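PDB 4M9C: bacterial transferase hexapeptide (Three repeats) family protein from Acinetobacter baumannii, which is an acetyltransferase of the left-handed beta-helix type, probably transferring an acetyl group to a UDP-amino-sugar on the way to UDP-N,N'-diacetylbacillosamine. Local coordinates for residues S11-E16 and A69-V74; M1-G6 and G87-A92. All coordinates share one frame; numbering follows the deposited sequence.

From the N terminus the chain enters strand 3-8 of the Rossmann-like sheet, turns through 11-13 and runs into helix 14-24. It returns to this neighbourhood along strand 63-68, leaves it at 69-72 into helix 73-85, and comes back as strand 89-90. Contact 1 closes the inner loop, joining the turn after the first strand to the turn after strand 63-68. Contact 2 closes the outer loop, with all of contact 1 within its span, and brings side chains of strand 3-8 against edge strand 89-90 and the residue that follows it, across the intervening strand 63-68. The two centres lie about 18 Å apart, and their nearest atoms about 7 Å, without touching.

Contact 1: S11-E16 and A69-V74; sequences SGFGKE and AIANSV
A bound water accepts from Phe13 N at 3.2 Å and, more weakly, from Ala71 N at 3.4 Å, bridging two loops that share no direct hydrogen bond. Beside this bridge the Phe13 ring meets Ala71 with its edge: CE2 lies 3.7 Å from Ala71 CB, which sits in the plane of the ring. The ring reaches this methyl with CG beside the backbone N and anti to the carbonyl carbon (chi1 -63°). Phe13 CB meanwhile packs on Ala69 O at 3.8 Å. On the helix side of Phe13, Ala69 CB packs against Gly14, which has no side chain, 3.6 Å from its CA, and the chains come close here, with Gly14 CA and Ala69 CA 5.1 Å apart. A type II' turn from Ser11 to Gly14, closed by Gly14 N to Ser11 O at 3.1 Å, leads into helix 14-24, and Asn72 is the N-cap of helix 73-85, its OD1 taking a weak bond from Val74 N. Lys15 NZ forms a salt bridge with Asp139 of the second subunit, and Ser73 OG bonds His163 of the same chain, so this border faces the beta-helix. Such a glycine-rich strand-to-helix turn, set against the loop after a neighbouring parallel strand, is characteristic of the Rossmann-like PglD N-terminal domain.

Contact 2: M1-G6 and G87-A92; sequences MTMIIG and GVQHLA
Ile5 and Leu91 make the tight part of this contact. Leu91 CD1 lies 3.7 Å from Ile5 CG2 and 4.0 Å from both CG1 and CD1 of the same isoleucine, so one methyl meets both branches as the side chains cross obliquely. Ile5 CG2 stands anti to the backbone N and CG1 beside it (chi1 -72°), an arrangement that brings both branches within reach of that methyl. Both residues are buried: Leu91 also rests on Ala65 of the intervening strand 63-68 and on Phe25, while Ile5 touches Leu28. The other end is looser. Met3 approaches exposed Gln89 with its terminal methyl, CE standing 4.3 Å from Gln89 NE2, and the extended Gln89 chain (chi1 169°, chi2 -178°) carries its amide out to that place. The backbones stay well apart, Ile5 CA and Leu91 CA being 8.8 Å from each other, because strand 63-68 runs between strands 3-8 and 89-90 and shares backbone hydrogen bonds with Ile4. No hydrogen bond or charge pair spans the two segments. Their association therefore rests on apolar side-chain packing over one face of the sheet, closest at Ile5 and Leu91 and fading to a marginal methyl-to-amide touch at the solvent border.

Contact 1: S11-E16 and A69-V74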
# COMPACT_ATOMS: atom_id res chain seq x y z
N SER A 11 -1.83 19.21 16.17
CA SER A 11 -0.74 18.24 16.23
C SER A 11 -1.18 16.91 15.64
O SER A 11 -2.31 16.79 15.14
CB SER A 11 -0.30 18.01 17.69
OG SER A 11 0.11 19.23 18.28
N GLY A 12 -0.31 15.91 15.74
CA GLY A 12 -0.61 14.58 15.21
C GLY A 12 -1.00 14.65 13.75
O GLY A 12 -0.28 15.21 12.93
N PHE A 13 -2.17 14.11 13.41
CA PHE A 13 -2.56 14.02 12.02
C PHE A 13 -3.20 15.29 11.43
O PHE A 13 -3.61 15.30 10.28
CB PHE A 13 -3.45 12.79 11.81
CG PHE A 13 -2.74 11.49 12.11
CD1 PHE A 13 -1.59 11.15 11.41
CD2 PHE A 13 -3.20 10.63 13.09
CE1 PHE A 13 -0.91 9.96 11.67
CE2 PHE A 13 -2.53 9.43 13.37
CZ PHE A 13 -1.39 9.10 12.66
N GLY A 14 -3.26 16.36 12.22
CA GLY A 14 -3.89 17.60 11.76
C GLY A 14 -3.34 18.16 10.46
O GLY A 14 -4.09 18.55 9.55
N LYS A 15 -2.01 18.20 10.35
CA LYS A 15 -1.40 18.79 9.17
C LYS A 15 -1.56 17.91 7.93
O LYS A 15 -1.45 18.38 6.81
CB LYS A 15 0.07 19.13 9.44
CG LYS A 15 0.24 20.13 10.58
CD LYS A 15 1.65 20.70 10.63
CE LYS A 15 2.66 19.63 11.02
NZ LYS A 15 2.34 19.11 12.37
N GLU A 16 -1.82 16.62 8.16
CA GLU A 16 -2.15 15.69 7.08
C GLU A 16 -3.59 15.90 6.64
O GLU A 16 -3.91 15.90 5.44
CB GLU A 16 -1.97 14.23 7.56
CG GLU A 16 -2.64 13.20 6.64
CD GLU A 16 -2.79 11.82 7.29
OE1 GLU A 16 -3.15 11.72 8.49
OE2 GLU A 16 -2.55 10.82 6.57
N ALA A 69 -9.28 15.53 13.33
CA ALA A 69 -8.07 14.85 12.89
C ALA A 69 -7.54 13.89 13.96
O ALA A 69 -6.75 12.99 13.66
CB ALA A 69 -7.01 15.88 12.53
N ILE A 70 -7.97 14.08 15.19
CA ILE A 70 -7.41 13.36 16.34
C ILE A 70 -7.67 11.85 16.31
O ILE A 70 -8.82 11.41 16.27
CB ILE A 70 -7.90 13.99 17.64
CG1 ILE A 70 -7.33 15.41 17.75
CG2 ILE A 70 -7.53 13.12 18.86
CD1 ILE A 70 -8.04 16.31 18.75
N ALA A 71 -6.58 11.08 16.32
CA ALA A 71 -6.68 9.62 16.23
C ALA A 71 -7.13 8.99 17.55
O ALA A 71 -7.83 7.98 17.55
CB ALA A 71 -5.33 9.02 15.79
N ASN A 72 -6.71 9.59 18.66
CA ASN A 72 -7.12 9.15 20.00
C ASN A 72 -8.64 9.09 20.09
O ASN A 72 -9.30 10.12 20.12
CB ASN A 72 -6.60 10.14 21.05
CG ASN A 72 -6.88 9.68 22.49
OD1 ASN A 72 -7.94 9.12 22.80
ND2 ASN A 72 -5.94 9.94 23.37
N SER A 73 -9.19 7.88 20.15
CA SER A 73 -10.64 7.73 20.00
C SER A 73 -11.44 8.17 21.23
O SER A 73 -12.60 8.55 21.11
CB SER A 73 -11.02 6.31 19.59
OG SER A 73 -11.00 5.41 20.68
N VAL A 74 -10.83 8.09 22.40
CA VAL A 74 -11.48 8.53 23.63
C VAL A 74 -11.66 10.04 23.56
O VAL A 74 -12.72 10.56 23.87
CB VAL A 74 -10.66 8.15 24.88
CG1 VAL A 74 -11.06 9.01 26.08
CG2 VAL A 74 -10.82 6.68 25.19
O HOH W 1 -3.70 12.84 15.97

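Contact 2: M1-G6 and G87-A92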
# COMPACT_ATOMS: atom_id res chain seq x y z
N MET A 1 -17.61 34.09 6.27
CA MET A 1 -19.07 34.14 6.18
C MET A 1 -19.61 32.97 5.37
O MET A 1 -18.91 32.42 4.50
CB MET A 1 -19.52 35.47 5.57
N THR A 2 -20.85 32.59 5.66
CA THR A 2 -21.53 31.44 5.03
C THR A 2 -21.10 30.06 5.55
O THR A 2 -21.92 29.30 6.07
CB THR A 2 -21.56 31.48 3.47
OG1 THR A 2 -22.66 30.69 3.00
CG2 THR A 2 -20.28 30.92 2.85
N MET A 3 -19.82 29.72 5.40
CA MET A 3 -19.31 28.43 5.89
C MET A 3 -17.85 28.53 6.34
O MET A 3 -17.01 29.10 5.63
CB MET A 3 -19.48 27.34 4.83
CG MET A 3 -18.78 26.03 5.14
SD MET A 3 -19.55 25.08 6.47
CE MET A 3 -20.87 24.26 5.58
N ILE A 4 -17.55 28.00 7.52
CA ILE A 4 -16.16 27.83 7.93
C ILE A 4 -15.92 26.38 8.32
O ILE A 4 -16.79 25.72 8.88
CB ILE A 4 -15.77 28.73 9.10
CG1 ILE A 4 -16.66 28.44 10.30
CG2 ILE A 4 -15.82 30.20 8.69
CD1 ILE A 4 -16.22 29.20 11.54
N ILE A 5 -14.73 25.89 8.01
CA ILE A 5 -14.37 24.51 8.31
C ILE A 5 -13.25 24.48 9.34
O ILE A 5 -12.23 25.15 9.18
CB ILE A 5 -13.96 23.74 7.04
CG1 ILE A 5 -15.21 23.46 6.18
CG2 ILE A 5 -13.25 22.45 7.41
CD1 ILE A 5 -14.91 22.78 4.83
N GLY A 6 -13.44 23.72 10.40
CA GLY A 6 -12.37 23.52 11.36
C GLY A 6 -11.79 22.13 11.27
O GLY A 6 -12.52 21.15 11.06
N GLY A 87 -24.17 22.28 17.91
CA GLY A 87 -24.77 21.98 16.62
C GLY A 87 -23.83 22.10 15.43
O GLY A 87 -24.26 22.47 14.34
N VAL A 88 -22.55 21.80 15.64
CA VAL A 88 -21.58 21.84 14.55
C VAL A 88 -21.72 20.58 13.68
O VAL A 88 -21.94 19.47 14.18
CB VAL A 88 -20.13 21.96 15.07
CG1 VAL A 88 -19.14 21.99 13.91
CG2 VAL A 88 -19.99 23.19 15.94
N GLN A 89 -21.59 20.76 12.38
CA GLN A 89 -21.77 19.69 11.41
C GLN A 89 -20.50 18.85 11.27
O GLN A 89 -19.39 19.38 11.33
CB GLN A 89 -22.17 20.31 10.07
CG GLN A 89 -22.16 19.37 8.87
CD GLN A 89 -22.52 20.09 7.58
OE1 GLN A 89 -22.29 19.58 6.48
NE2 GLN A 89 -23.08 21.30 7.71
N HIS A 90 -20.66 17.55 11.11
CA HIS A 90 -19.52 16.66 10.97
C HIS A 90 -19.24 16.38 9.50
O HIS A 90 -20.13 16.00 8.76
CB HIS A 90 -19.79 15.33 11.66
CG HIS A 90 -20.08 15.46 13.12
ND1 HIS A 90 -19.13 15.87 14.04
CD2 HIS A 90 -21.21 15.23 13.83
CE1 HIS A 90 -19.66 15.88 15.24
NE2 HIS A 90 -20.92 15.50 15.15
N LEU A 91 -17.99 16.56 9.10
CA LEU A 91 -17.58 16.32 7.72
C LEU A 91 -17.05 14.91 7.51
O LEU A 91 -16.44 14.31 8.41
CB LEU A 91 -16.48 17.31 7.34
CG LEU A 91 -16.89 18.77 7.37
CD1 LEU A 91 -15.68 19.65 7.20
CD2 LEU A 91 -17.90 19.02 6.26
N ALA A 92 -17.29 14.37 6.33
CA ALA A 92 -16.63 13.14 5.90
C ALA A 92 -15.52 13.54 4.93
O ALA A 92 -15.73 14.37 4.04
CB ALA A 92 -17.63 12.20 5.21